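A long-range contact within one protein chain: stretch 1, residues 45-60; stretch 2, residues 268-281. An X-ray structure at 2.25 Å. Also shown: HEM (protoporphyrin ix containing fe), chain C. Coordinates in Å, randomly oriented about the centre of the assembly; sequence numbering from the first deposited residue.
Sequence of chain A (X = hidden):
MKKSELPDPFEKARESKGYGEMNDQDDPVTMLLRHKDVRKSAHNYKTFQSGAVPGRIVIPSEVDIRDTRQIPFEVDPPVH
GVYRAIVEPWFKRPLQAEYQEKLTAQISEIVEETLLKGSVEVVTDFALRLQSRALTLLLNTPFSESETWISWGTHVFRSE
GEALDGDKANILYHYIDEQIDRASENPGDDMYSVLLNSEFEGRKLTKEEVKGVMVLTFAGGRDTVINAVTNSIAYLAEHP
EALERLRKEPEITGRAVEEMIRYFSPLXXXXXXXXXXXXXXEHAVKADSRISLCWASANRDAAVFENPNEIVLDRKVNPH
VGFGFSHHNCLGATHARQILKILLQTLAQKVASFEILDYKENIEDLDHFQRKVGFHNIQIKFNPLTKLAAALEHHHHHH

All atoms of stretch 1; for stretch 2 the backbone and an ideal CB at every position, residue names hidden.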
ATOM      1  N   TYR A  45      -4.043 -12.717  16.705  1.00 33.81           N
ATOM      2  CA  TYR A  45      -3.420 -13.591  15.679  1.00 40.12           C
ATOM      3  C   TYR A  45      -3.640 -15.089  15.944  1.00 39.22           C
ATOM      4  O   TYR A  45      -3.532 -15.887  15.031  1.00 46.81           O
ATOM      5  CB  TYR A  45      -1.911 -13.331  15.563  1.00 34.40           C
ATOM      6  CG  TYR A  45      -1.135 -13.670  16.824  1.00 34.49           C
ATOM      7  CD1 TYR A  45      -0.627 -14.965  17.022  1.00 33.19           C
ATOM      8  CD2 TYR A  45      -0.944 -12.722  17.831  1.00 33.78           C
ATOM      9  CE1 TYR A  45       0.074 -15.287  18.156  1.00 30.75           C
ATOM     10  CE2 TYR A  45      -0.248 -13.039  18.983  1.00 35.29           C
ATOM     11  CZ  TYR A  45       0.251 -14.337  19.132  1.00 34.61           C
ATOM     12  OH  TYR A  45       0.947 -14.683  20.265  1.00 34.80           O
ATOM     13  N   LYS A  46      -3.902 -15.438  17.201  1.00 43.72           N
ATOM     14  CA  LYS A  46      -4.201 -16.827  17.583  1.00 47.58           C
ATOM     15  C   LYS A  46      -5.485 -17.328  16.932  1.00 49.62           C
ATOM     16  O   LYS A  46      -5.500 -18.379  16.267  1.00 51.56           O
ATOM     17  CB  LYS A  46      -4.270 -16.972  19.089  1.00 49.57           C
ATOM     18  CG  LYS A  46      -2.880 -17.115  19.703  1.00 55.00           C
ATOM     19  CD  LYS A  46      -2.906 -17.944  20.979  1.00 61.97           C
ATOM     20  CE  LYS A  46      -3.095 -17.051  22.187  1.00 65.96           C
ATOM     21  NZ  LYS A  46      -1.782 -16.505  22.633  1.00 64.33           N
ATOM     22  N   THR A  47      -6.550 -16.546  17.065  1.00 50.48           N
ATOM     23  CA  THR A  47      -7.809 -16.878  16.409  1.00 45.34           C
ATOM     24  C   THR A  47      -7.782 -16.549  14.906  1.00 46.65           C
ATOM     25  O   THR A  47      -8.262 -17.334  14.095  1.00 48.85           O
ATOM     26  CB  THR A  47      -8.966 -16.148  17.074  1.00 45.40           C
ATOM     27  OG1 THR A  47      -8.971 -16.414  18.483  1.00 43.90           O
ATOM     28  CG2 THR A  47     -10.280 -16.549  16.456  1.00 47.92           C
ATOM     29  N   PHE A  48      -7.225 -15.395  14.534  1.00 46.76           N
ATOM     30  CA  PHE A  48      -7.182 -14.972  13.116  1.00 45.25           C
ATOM     31  C   PHE A  48      -5.720 -14.923  12.601  1.00 45.95           C
ATOM     32  O   PHE A  48      -5.005 -13.892  12.743  1.00 40.90           O
ATOM     33  CB  PHE A  48      -7.886 -13.607  12.959  1.00 46.88           C
ATOM     34  CG  PHE A  48      -9.267 -13.559  13.557  1.00 44.01           C
ATOM     35  CD1 PHE A  48     -10.346 -14.139  12.887  1.00 46.37           C
ATOM     36  CD2 PHE A  48      -9.495 -12.927  14.775  1.00 44.67           C
ATOM     37  CE1 PHE A  48     -11.618 -14.103  13.435  1.00 47.29           C
ATOM     38  CE2 PHE A  48     -10.766 -12.866  15.327  1.00 43.54           C
ATOM     39  CZ  PHE A  48     -11.827 -13.464  14.661  1.00 47.41           C
ATOM     40  N   GLN A  49      -5.278 -16.046  12.027  1.00 42.39           N
ATOM     41  CA  GLN A  49      -3.867 -16.262  11.760  1.00 38.24           C
ATOM     42  C   GLN A  49      -3.437 -15.753  10.387  1.00 36.99           C
ATOM     43  O   GLN A  49      -4.267 -15.684   9.463  1.00 34.54           O
ATOM     44  CB  GLN A  49      -3.508 -17.736  11.943  1.00 39.88           C
ATOM     45  CG  GLN A  49      -3.471 -18.574  10.681  1.00 37.21           C
ATOM     46  CD  GLN A  49      -3.170 -20.055  10.979  1.00 37.39           C
ATOM     47  OE1 GLN A  49      -2.525 -20.410  11.980  1.00 36.94           O
ATOM     48  NE2 GLN A  49      -3.659 -20.912  10.122  1.00 33.23           N
ATOM     49  N   SER A  50      -2.155 -15.375  10.267  1.00 35.28           N
ATOM     50  CA  SER A  50      -1.546 -15.037   8.965  1.00 37.29           C
ATOM     51  C   SER A  50      -0.654 -16.166   8.425  1.00 36.65           C
ATOM     52  O   SER A  50      -0.361 -16.225   7.214  1.00 38.07           O
ATOM     53  CB  SER A  50      -0.734 -13.723   9.051  1.00 36.59           C
ATOM     54  OG  SER A  50      -1.570 -12.648   9.414  1.00 31.95           O
ATOM     55  N   GLY A  51      -0.271 -17.072   9.318  1.00 38.14           N
ATOM     56  CA  GLY A  51       0.625 -18.181   8.982  1.00 39.65           C
ATOM     57  C   GLY A  51      -0.037 -19.334   8.249  1.00 39.98           C
ATOM     58  O   GLY A  51       0.094 -20.466   8.655  1.00 40.65           O
ATOM     59  N   ALA A  52      -0.726 -19.038   7.151  1.00 41.41           N
ATOM     60  CA  ALA A  52      -1.455 -20.036   6.414  1.00 45.29           C
ATOM     61  C   ALA A  52      -0.641 -20.585   5.223  1.00 48.59           C
ATOM     62  O   ALA A  52       0.498 -20.218   5.006  1.00 62.95           O
ATOM     63  CB  ALA A  52      -2.768 -19.440   5.920  1.00 45.44           C
ATOM     64  N   VAL A  53      -1.245 -21.482   4.464  1.00 44.08           N
ATOM     65  CA  VAL A  53      -0.728 -21.903   3.199  1.00 43.29           C
ATOM     66  C   VAL A  53      -0.469 -20.669   2.351  1.00 45.76           C
ATOM     67  O   VAL A  53      -1.339 -19.808   2.214  1.00 47.14           O
ATOM     68  CB  VAL A  53      -1.701 -22.916   2.510  1.00 43.80           C
ATOM     69  CG1 VAL A  53      -1.460 -23.037   1.010  1.00 43.47           C
ATOM     70  CG2 VAL A  53      -1.556 -24.287   3.176  1.00 43.39           C
ATOM     71  N   PRO A  54       0.742 -20.567   1.785  1.00 49.70           N
ATOM     72  CA  PRO A  54       1.105 -19.336   1.094  1.00 45.87           C
ATOM     73  C   PRO A  54       0.086 -18.947   0.065  1.00 46.61           C
ATOM     74  O   PRO A  54      -0.361 -19.794  -0.689  1.00 44.25           O
ATOM     75  CB  PRO A  54       2.437 -19.691   0.445  1.00 47.88           C
ATOM     76  CG  PRO A  54       3.044 -20.661   1.429  1.00 47.11           C
ATOM     77  CD  PRO A  54       1.893 -21.493   1.904  1.00 45.65           C
ATOM     78  N   GLY A  55      -0.287 -17.666   0.052  1.00 44.83           N
ATOM     79  CA  GLY A  55      -1.275 -17.157  -0.895  1.00 39.44           C
ATOM     80  C   GLY A  55      -2.685 -17.101  -0.359  1.00 39.39           C
ATOM     81  O   GLY A  55      -3.549 -16.390  -0.901  1.00 44.58           O
ATOM     82  N   ARG A  56      -2.947 -17.829   0.703  1.00 41.65           N
ATOM     83  CA  ARG A  56      -4.326 -17.979   1.130  1.00 46.07           C
ATOM     84  C   ARG A  56      -4.953 -16.728   1.736  1.00 48.33           C
ATOM     85  O   ARG A  56      -6.143 -16.486   1.523  1.00 48.68           O
ATOM     86  CB  ARG A  56      -4.482 -19.131   2.104  1.00 47.76           C
ATOM     87  CG  ARG A  56      -5.851 -19.770   1.958  1.00 48.95           C
ATOM     88  CD  ARG A  56      -6.108 -20.886   2.960  1.00 50.93           C
ATOM     89  NE  ARG A  56      -7.559 -21.052   3.077  1.00 52.62           N
ATOM     90  CZ  ARG A  56      -8.199 -21.580   4.113  1.00 51.29           C
ATOM     91  NH1 ARG A  56      -7.552 -22.060   5.182  1.00 50.10           N
ATOM     92  NH2 ARG A  56      -9.523 -21.643   4.059  1.00 50.57           N
ATOM     93  N   ILE A  57      -4.182 -15.942   2.490  1.00 46.17           N
ATOM     94  CA  ILE A  57      -4.756 -14.781   3.174  1.00 45.55           C
ATOM     95  C   ILE A  57      -4.978 -13.591   2.233  1.00 47.69           C
ATOM     96  O   ILE A  57      -5.569 -12.613   2.629  1.00 48.26           O
ATOM     97  CB  ILE A  57      -3.959 -14.329   4.412  1.00 44.31           C
ATOM     98  CG1 ILE A  57      -2.601 -13.723   4.023  1.00 45.05           C
ATOM     99  CG2 ILE A  57      -3.817 -15.466   5.399  1.00 43.29           C
ATOM    100  CD1 ILE A  57      -1.635 -13.540   5.194  1.00 47.71           C
ATOM    101  N   VAL A  58      -4.521 -13.665   0.989  1.00 44.75           N
ATOM    102  CA  VAL A  58      -4.753 -12.571   0.049  1.00 43.82           C
ATOM    103  C   VAL A  58      -6.142 -12.743  -0.579  1.00 49.55           C
ATOM    104  O   VAL A  58      -6.722 -13.860  -0.567  1.00 50.34           O
ATOM    105  CB  VAL A  58      -3.672 -12.527  -1.048  1.00 45.05           C
ATOM    106  CG1 VAL A  58      -3.785 -11.264  -1.912  1.00 45.74           C
ATOM    107  CG2 VAL A  58      -2.289 -12.606  -0.416  1.00 47.64           C
ATOM    108  N   ILE A  59      -6.668 -11.632  -1.116  1.00 45.33           N
ATOM    109  CA  ILE A  59      -7.955 -11.595  -1.783  1.00 46.91           C
ATOM    110  C   ILE A  59      -7.865 -10.756  -3.063  1.00 52.76           C
ATOM    111  O   ILE A  59      -7.730  -9.509  -2.990  1.00 46.20           O
ATOM    112  CB  ILE A  59      -9.042 -11.032  -0.857  1.00 49.04           C
ATOM    113  CG1 ILE A  59      -9.193 -11.917   0.382  1.00 45.09           C
ATOM    114  CG2 ILE A  59     -10.377 -10.949  -1.597  1.00 53.61           C
ATOM    115  CD1 ILE A  59      -9.978 -11.278   1.503  1.00 47.79           C
ATOM    116  N   PRO A  60      -7.934 -11.405  -4.241  1.00 52.53           N
ATOM    117  CA  PRO A  60      -8.173 -12.849  -4.419  1.00 52.74           C
ATOM    118  C   PRO A  60      -7.039 -13.763  -3.957  1.00 54.22           C
ATOM    119  O   PRO A  60      -5.859 -13.402  -4.105  1.00 57.96           O
ATOM    120  CB  PRO A  60      -8.317 -12.979  -5.938  1.00 55.35           C
ATOM    121  CG  PRO A  60      -7.513 -11.853  -6.491  1.00 55.50           C
ATOM    122  CD  PRO A  60      -7.696 -10.724  -5.524  1.00 54.25           C
ATOM    123  N   UNK A 268      -7.389  -2.233   0.250  1.00 32.15           N
ATOM    124  CA  UNK A 268      -8.776  -2.292   0.679  1.00 32.48           C
ATOM    125  C   UNK A 268      -8.985  -3.211   1.838  1.00 29.33           C
ATOM    126  O   UNK A 268      -9.656  -2.858   2.817  1.00 29.69           O
ATOM    127  CB  UNK A 268      -9.673  -2.729  -0.481  1.00 32.48           C
ATOM    128  N   UNK A 269      -8.358  -4.370   1.784  1.00 32.06           N
ATOM    129  CA  UNK A 269      -8.624  -5.418   2.787  1.00 34.41           C
ATOM    130  C   UNK A 269      -7.546  -6.475   2.721  1.00 31.75           C
ATOM    131  O   UNK A 269      -6.797  -6.543   1.775  1.00 30.75           O
ATOM    132  CB  UNK A 269      -9.999  -6.054   2.573  1.00 34.41           C
ATOM    133  N   UNK A 270      -7.490  -7.287   3.749  1.00 31.79           N
ATOM    134  CA  UNK A 270      -6.570  -8.387   3.787  1.00 35.93           C
ATOM    135  C   UNK A 270      -7.173  -9.522   4.591  1.00 34.49           C
ATOM    136  O   UNK A 270      -7.791  -9.305   5.629  1.00 32.41           O
ATOM    137  CB  UNK A 270      -5.225  -7.952   4.372  1.00 35.93           C
ATOM    138  N   UNK A 271      -6.978 -10.745   4.130  1.00 33.54           N
ATOM    139  CA  UNK A 271      -7.561 -11.861   4.823  1.00 33.81           C
ATOM    140  C   UNK A 271      -6.789 -12.329   6.020  1.00 33.95           C
ATOM    141  O   UNK A 271      -5.618 -11.977   6.201  1.00 38.84           O
ATOM    142  CB  UNK A 271      -7.730 -13.030   3.850  1.00 33.81           C
ATOM    143  N   UNK A 272      -7.470 -13.154   6.821  1.00 32.67           N
ATOM    144  CA  UNK A 272      -6.879 -14.014   7.830  1.00 35.60           C
ATOM    145  C   UNK A 272      -7.620 -15.381   7.766  1.00 39.49           C
ATOM    146  O   UNK A 272      -8.728 -15.482   7.218  1.00 40.23           O
ATOM    147  CB  UNK A 272      -6.974 -13.378   9.218  1.00 35.60           C
ATOM    148  N   UNK A 273      -7.025 -16.411   8.348  1.00 40.27           N
ATOM    149  CA  UNK A 273      -7.660 -17.728   8.435  1.00 41.99           C
ATOM    150  C   UNK A 273      -8.110 -17.968   9.874  1.00 41.16           C
ATOM    151  O   UNK A 273      -7.323 -17.818  10.817  1.00 40.23           O
ATOM    152  CB  UNK A 273      -6.706 -18.832   7.973  1.00 41.99           C
ATOM    153  N   UNK A 274      -9.374 -18.337  10.034  1.00 46.46           N
ATOM    154  CA  UNK A 274      -9.960 -18.578  11.376  1.00 49.77           C
ATOM    155  C   UNK A 274      -9.499 -19.958  11.900  1.00 45.34           C
ATOM    156  O   UNK A 274      -9.528 -20.927  11.170  1.00 39.48           O
ATOM    157  CB  UNK A 274     -11.488 -18.511  11.321  1.00 49.77           C
ATOM    158  N   UNK A 275      -9.031 -20.031  13.134  1.00 47.31           N
ATOM    159  CA  UNK A 275      -8.390 -21.251  13.599  1.00 54.57           C
ATOM    160  C   UNK A 275      -9.291 -22.060  14.514  1.00 64.68           C
ATOM    161  O   UNK A 275      -8.917 -23.146  14.949  1.00 72.29           O
ATOM    162  CB  UNK A 275      -7.085 -20.915  14.324  1.00 54.57           C
ATOM    163  N   UNK A 276     -10.456 -21.514  14.852  1.00 72.39           N
ATOM    164  CA  UNK A 276     -11.357 -22.112  15.846  1.00 74.65           C
ATOM    165  C   UNK A 276     -12.711 -21.432  15.709  1.00 86.12           C
ATOM    166  O   UNK A 276     -12.769 -20.282  15.283  1.00 96.40           O
ATOM    167  CB  UNK A 276     -10.809 -21.968  17.267  1.00 74.65           C
ATOM    168  N   UNK A 277     -13.794 -22.127  16.063  1.00 91.13           N
ATOM    169  CA  UNK A 277     -15.127 -21.516  16.054  1.00 83.08           C
ATOM    170  C   UNK A 277     -15.189 -20.329  17.026  1.00 79.39           C
ATOM    171  O   UNK A 277     -14.783 -20.474  18.192  1.00 68.10           O
ATOM    172  CB  UNK A 277     -16.190 -22.554  16.419  1.00 83.08           C
ATOM    173  N   UNK A 278     -15.657 -19.178  16.538  1.00 74.28           N
ATOM    174  CA  UNK A 278     -16.067 -18.047  17.398  1.00 74.57           C
ATOM    175  C   UNK A 278     -17.100 -17.190  16.625  1.00 73.57           C
ATOM    176  O   UNK A 278     -17.647 -17.613  15.591  1.00 58.24           O
ATOM    177  CB  UNK A 278     -14.858 -17.204  17.809  1.00 74.57           C
ATOM    178  N   UNK A 279     -17.393 -16.004  17.175  1.00 76.24           N
ATOM    179  CA  UNK A 279     -18.349 -15.053  16.599  1.00 75.91           C
ATOM    180  C   UNK A 279     -17.727 -13.652  16.485  1.00 71.05           C
ATOM    181  O   UNK A 279     -16.839 -13.282  17.255  1.00 60.88           O
ATOM    182  CB  UNK A 279     -19.620 -14.999  17.449  1.00 75.91           C
ATOM    183  N   UNK A 280     -18.213 -12.880  15.520  1.00 69.55           N
ATOM    184  CA  UNK A 280     -17.886 -11.462  15.404  1.00 73.57           C
ATOM    185  C   UNK A 280     -19.168 -10.741  14.996  1.00 73.15           C
ATOM    186  O   UNK A 280     -19.816 -11.125  14.014  1.00 63.89           O
ATOM    187  CB  UNK A 280     -16.759 -11.219  14.398  1.00 73.57           C
ATOM    188  N   UNK A 281     -19.523  -9.700  15.748  1.00 74.31           N
ATOM    189  CA  UNK A 281     -20.825  -9.047  15.618  1.00 77.11           C
ATOM    190  C   UNK A 281     -21.984 -10.031  15.812  1.00 76.55           C
ATOM    191  O   UNK A 281     -22.976  -9.941  15.069  1.00 66.77           O
ATOM    192  CB  UNK A 281     -20.938  -8.377  14.247  1.00 77.11           C
TER
HETATM  193  CHA HEM C 401       1.773  -4.610   5.264  1.00 18.88           C
HETATM  194  CHB HEM C 401      -0.813  -1.024   3.320  1.00 19.82           C
HETATM  195  CHC HEM C 401       3.059   0.499   0.896  1.00 20.18           C
HETATM  196  CHD HEM C 401       5.446  -3.396   2.327  1.00 19.21           C
HETATM  197  C1A HEM C 401       0.745  -3.746   4.958  1.00 19.44           C
HETATM  198  C2A HEM C 401      -0.571  -3.818   5.502  1.00 20.26           C
HETATM  199  C3A HEM C 401      -1.258  -2.822   4.965  1.00 19.80           C
HETATM  200  C4A HEM C 401      -0.426  -2.113   4.069  1.00 21.18           C
HETATM  201  CMA HEM C 401      -2.685  -2.526   5.288  1.00 22.17           C
HETATM  202  CAA HEM C 401      -1.129  -4.784   6.546  1.00 23.75           C
HETATM  203  CBA HEM C 401      -1.380  -6.141   5.909  1.00 26.26           C
HETATM  204  CGA HEM C 401      -1.838  -7.153   6.935  1.00 30.25           C
HETATM  205  O1A HEM C 401      -1.687  -8.348   6.697  1.00 30.69           O
HETATM  206  O2A HEM C 401      -2.348  -6.836   8.025  1.00 30.72           O
HETATM  207  C1B HEM C 401       0.022  -0.300   2.494  1.00 18.35           C
HETATM  208  C2B HEM C 401      -0.385   0.914   1.905  1.00 19.74           C
HETATM  209  C3B HEM C 401       0.698   1.362   1.185  1.00 20.87           C
HETATM  210  C4B HEM C 401       1.776   0.347   1.410  1.00 19.42           C
HETATM  211  CMB HEM C 401      -1.745   1.538   2.001  1.00 20.54           C
HETATM  212  CAB HEM C 401       0.943   2.565   0.395  1.00 22.72           C
HETATM  213  CBB HEM C 401       0.165   3.629   0.350  1.00 25.57           C
HETATM  214  C1C HEM C 401       4.064  -0.416   1.067  1.00 20.54           C
HETATM  215  C2C HEM C 401       5.290  -0.398   0.404  1.00 20.90           C
HETATM  216  C3C HEM C 401       5.959  -1.540   0.765  1.00 21.01           C
HETATM  217  C4C HEM C 401       5.118  -2.226   1.678  1.00 20.55           C
HETATM  218  CMC HEM C 401       5.797   0.666  -0.519  1.00 22.16           C
HETATM  219  CAC HEM C 401       7.307  -1.970   0.369  1.00 22.33           C
HETATM  220  CBC HEM C 401       8.151  -1.351  -0.450  1.00 22.76           C
HETATM  221  C1D HEM C 401       4.629  -3.998   3.298  1.00 18.24           C
HETATM  222  C2D HEM C 401       5.072  -5.178   4.062  1.00 19.17           C
HETATM  223  C3D HEM C 401       4.076  -5.515   4.897  1.00 19.33           C
HETATM  224  C4D HEM C 401       2.997  -4.566   4.597  1.00 18.33           C
HETATM  225  CMD HEM C 401       6.417  -5.809   3.943  1.00 17.99           C
HETATM  226  CAD HEM C 401       4.072  -6.664   5.889  1.00 20.49           C
HETATM  227  CBD HEM C 401       4.405  -6.287   7.342  1.00 19.58           C
HETATM  228  CGD HEM C 401       4.442  -7.542   8.236  1.00 21.83           C
HETATM  229  O1D HEM C 401       3.952  -8.653   7.827  1.00 25.16           O
HETATM  230  O2D HEM C 401       4.958  -7.529   9.405  1.00 20.64           O
HETATM  231  NA  HEM C 401       0.805  -2.713   4.036  1.00 19.16           N
HETATM  232  NB  HEM C 401       1.281  -0.601   2.172  1.00 18.67           N
HETATM  233  NC  HEM C 401       3.945  -1.534   1.814  1.00 18.91           N
HETATM  234  ND  HEM C 401       3.398  -3.683   3.669  1.00 19.42           N
HETATM  235 FE   HEM C 401       2.380  -2.219   2.978  1.00 22.50          FE

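Position 268 lies out of reach of stretch 1; it is Thr 268.

At position 269 CA-to-CB points sideways, and the ideal CB is 5.3 Å from Ile 59 CD1. A long side chain could reach Ile 59. Gln 269 does, with its NE2 3.5 Å from Ile 59 CG2.

Position 270 points away from stretch 1, toward the heme propionate. The ideal CB is 4.2 Å from HEM O1A, so a side chain that can bend aside, or a polar one, would suit. Met 270 CG is 3.5 Å from HEM O1A. The chain bends back, with chi2 and chi3 both p, and Met 270 SD comes 3.5 Å from Ile 57 O.

Position 271 is the most restrictive. Its ideal CB would sit 2.5 Å from Ile 57 O, a clash, so only glycine suits. Gly 271 N donates a weak hydrogen bond to Ile 57 O at 2.8 Å.

Position 272 points sideways. Its ideal CB is 3.9 Å from Phe 48 CB. The heme carboxylate lies off to one side, HEM O2A 8.1 Å from the ideal CB, within reach of a long side chain. A basic one would suit. Arg 272 donates from NH2 to HEM O2A (2.9 Å) and from NH1 to HEM O1A (3.1 Å). A water bridges its NE to Phe 48 O.

Position 273 pairs with Gln 49 in an antiparallel bridge. Its ideal CB is 4.5 Å from Ala 52 CB. A medium aliphatic would suit, valine or isoleucine among them. Val 273 packs its CG2 3.9 Å from Ala 52 CB and over one face of the Arg 56 guanidinium. Gln 49 N donates to Val 273 O at 3.0 Å, and Val 273 N to Gln 49 O at 3.1 Å.

Position 274 is paired with Phe 48 and shares its face of the sheet. The ring invites an apolar side chain. Val 274 places CG2 at the ring edge, 4.1 Å from Phe 48 CD1.

Position 275 points toward stretch 1, with its ideal CB 3.6 Å from Lys 46 O. A short donor such as serine or threonine would suit. Thr 275 OG1 donates to Lys 46 O at 2.7 Å, and Thr 275 N to Thr 47 O at 3.0 Å.

Position 276 points sideways, but an extended acceptor could reach the hydroxyl of Thr 47. Glu 276 OE2 accepts from Thr 47 OG1 at 3.1 Å.

Positions 277 and 279 point away; they are Asp 277 and His 279.

Position 278 points toward stretch 1, its ideal CB 4.8 Å from Thr 47 CG2; small or medium side chains, apolar or hydroxyl-bearing, would suit. Thr 278 OG1 lies 3.9 Å from Thr 47 CG2.

Position 280 points toward the Phe 48 ring; an aliphatic fits. Val 280 CG2 is 4.1 Å from Phe 48 CZ.

Position 281, out of reach, is Cys 281.

Stretch 2 268-281: TQMGRVVTEDTHVC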
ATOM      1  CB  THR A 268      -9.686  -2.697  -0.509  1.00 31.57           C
ATOM      2  OG1 THR A 268      -9.627  -1.673  -1.506  1.00 29.14           O
ATOM      3  CG2 THR A 268     -11.114  -2.842  -0.076  1.00 35.18           C
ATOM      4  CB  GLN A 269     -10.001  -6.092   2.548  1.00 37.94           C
ATOM      5  CG  GLN A 269     -10.108  -6.836   1.216  1.00 41.69           C
ATOM      6  CD  GLN A 269     -11.440  -7.564   0.991  1.00 46.00           C
ATOM      7  OE1 GLN A 269     -12.259  -7.730   1.905  1.00 53.19           O
ATOM      8  NE2 GLN A 269     -11.643  -8.023  -0.242  1.00 46.26           N
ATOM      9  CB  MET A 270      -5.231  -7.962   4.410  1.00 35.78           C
ATOM     10  CG  MET A 270      -4.135  -9.026   4.249  1.00 38.32           C
ATOM     11  SD  MET A 270      -3.859  -9.560   2.530  1.00 39.11           S
ATOM     12  CE  MET A 270      -3.250  -8.032   1.786  1.00 37.63           C
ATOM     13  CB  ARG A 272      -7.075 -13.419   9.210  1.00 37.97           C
ATOM     14  CG  ARG A 272      -6.445 -12.059   9.444  1.00 39.64           C
ATOM     15  CD  ARG A 272      -4.946 -12.181   9.654  1.00 38.95           C
ATOM     16  NE  ARG A 272      -4.293 -10.951  10.131  1.00 35.27           N
ATOM     17  CZ  ARG A 272      -3.820  -9.984   9.336  1.00 33.43           C
ATOM     18  NH1 ARG A 272      -3.968 -10.029   8.009  1.00 29.30           N
ATOM     19  NH2 ARG A 272      -3.207  -8.939   9.887  1.00 34.13           N
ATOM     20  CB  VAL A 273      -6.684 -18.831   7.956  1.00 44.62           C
ATOM     21  CG1 VAL A 273      -7.071 -20.222   8.490  1.00 45.80           C
ATOM     22  CG2 VAL A 273      -6.605 -18.801   6.435  1.00 44.49           C
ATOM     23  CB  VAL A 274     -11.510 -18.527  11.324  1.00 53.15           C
ATOM     24  CG1 VAL A 274     -12.090 -18.681  12.720  1.00 53.54           C
ATOM     25  CG2 VAL A 274     -12.000 -17.232  10.686  1.00 51.53           C
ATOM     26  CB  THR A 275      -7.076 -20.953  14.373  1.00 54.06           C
ATOM     27  OG1 THR A 275      -7.355 -20.177  15.541  1.00 48.60           O
ATOM     28  CG2 THR A 275      -6.047 -20.212  13.478  1.00 57.49           C
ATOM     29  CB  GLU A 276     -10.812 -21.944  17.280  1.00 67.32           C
ATOM     30  CG  GLU A 276     -10.744 -20.508  17.779  1.00 69.47           C
ATOM     31  CD  GLU A 276     -10.152 -20.364  19.183  1.00 75.99           C
ATOM     32  OE1 GLU A 276     -10.027 -21.381  19.895  1.00 79.00           O
ATOM     33  OE2 GLU A 276      -9.809 -19.225  19.596  1.00 77.32           O
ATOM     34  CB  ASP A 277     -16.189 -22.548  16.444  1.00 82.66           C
ATOM     35  CG  ASP A 277     -16.291 -23.704  15.453  1.00 82.68           C
ATOM     36  OD1 ASP A 277     -16.450 -23.463  14.240  1.00 74.71           O
ATOM     37  OD2 ASP A 277     -16.232 -24.866  15.898  1.00 86.45           O
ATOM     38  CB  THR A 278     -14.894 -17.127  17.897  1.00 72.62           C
ATOM     39  OG1 THR A 278     -14.115 -16.664  16.787  1.00 70.84           O
ATOM     40  CG2 THR A 278     -14.002 -17.810  18.931  1.00 74.21           C
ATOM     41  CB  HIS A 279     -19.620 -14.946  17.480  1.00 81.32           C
ATOM     42  CG  HIS A 279     -20.200 -16.268  17.885  1.00 82.19           C
ATOM     43  ND1 HIS A 279     -21.234 -16.873  17.197  1.00 75.84           N
ATOM     44  CD2 HIS A 279     -19.874 -17.108  18.899  1.00 77.15           C
ATOM     45  CE1 HIS A 279     -21.513 -18.032  17.766  1.00 79.64           C
ATOM     46  NE2 HIS A 279     -20.709 -18.193  18.806  1.00 81.16           N
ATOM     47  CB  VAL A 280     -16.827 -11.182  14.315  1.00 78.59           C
ATOM     48  CG1 VAL A 280     -16.220  -9.795  14.501  1.00 76.32           C
ATOM     49  CG2 VAL A 280     -15.729 -12.233  14.328  1.00 77.46           C
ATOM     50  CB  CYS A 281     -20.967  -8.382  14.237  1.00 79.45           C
ATOM     51  SG  CYS A 281     -19.519  -7.465  13.690  1.00 84.07           S
TER
HETATM   52  O   HOH W   1      -5.190 -11.167  12.863  1.00 31.76           O
HETATM   53  O   HOH W   2       1.398  -3.357   1.304  1.00 32.98           O
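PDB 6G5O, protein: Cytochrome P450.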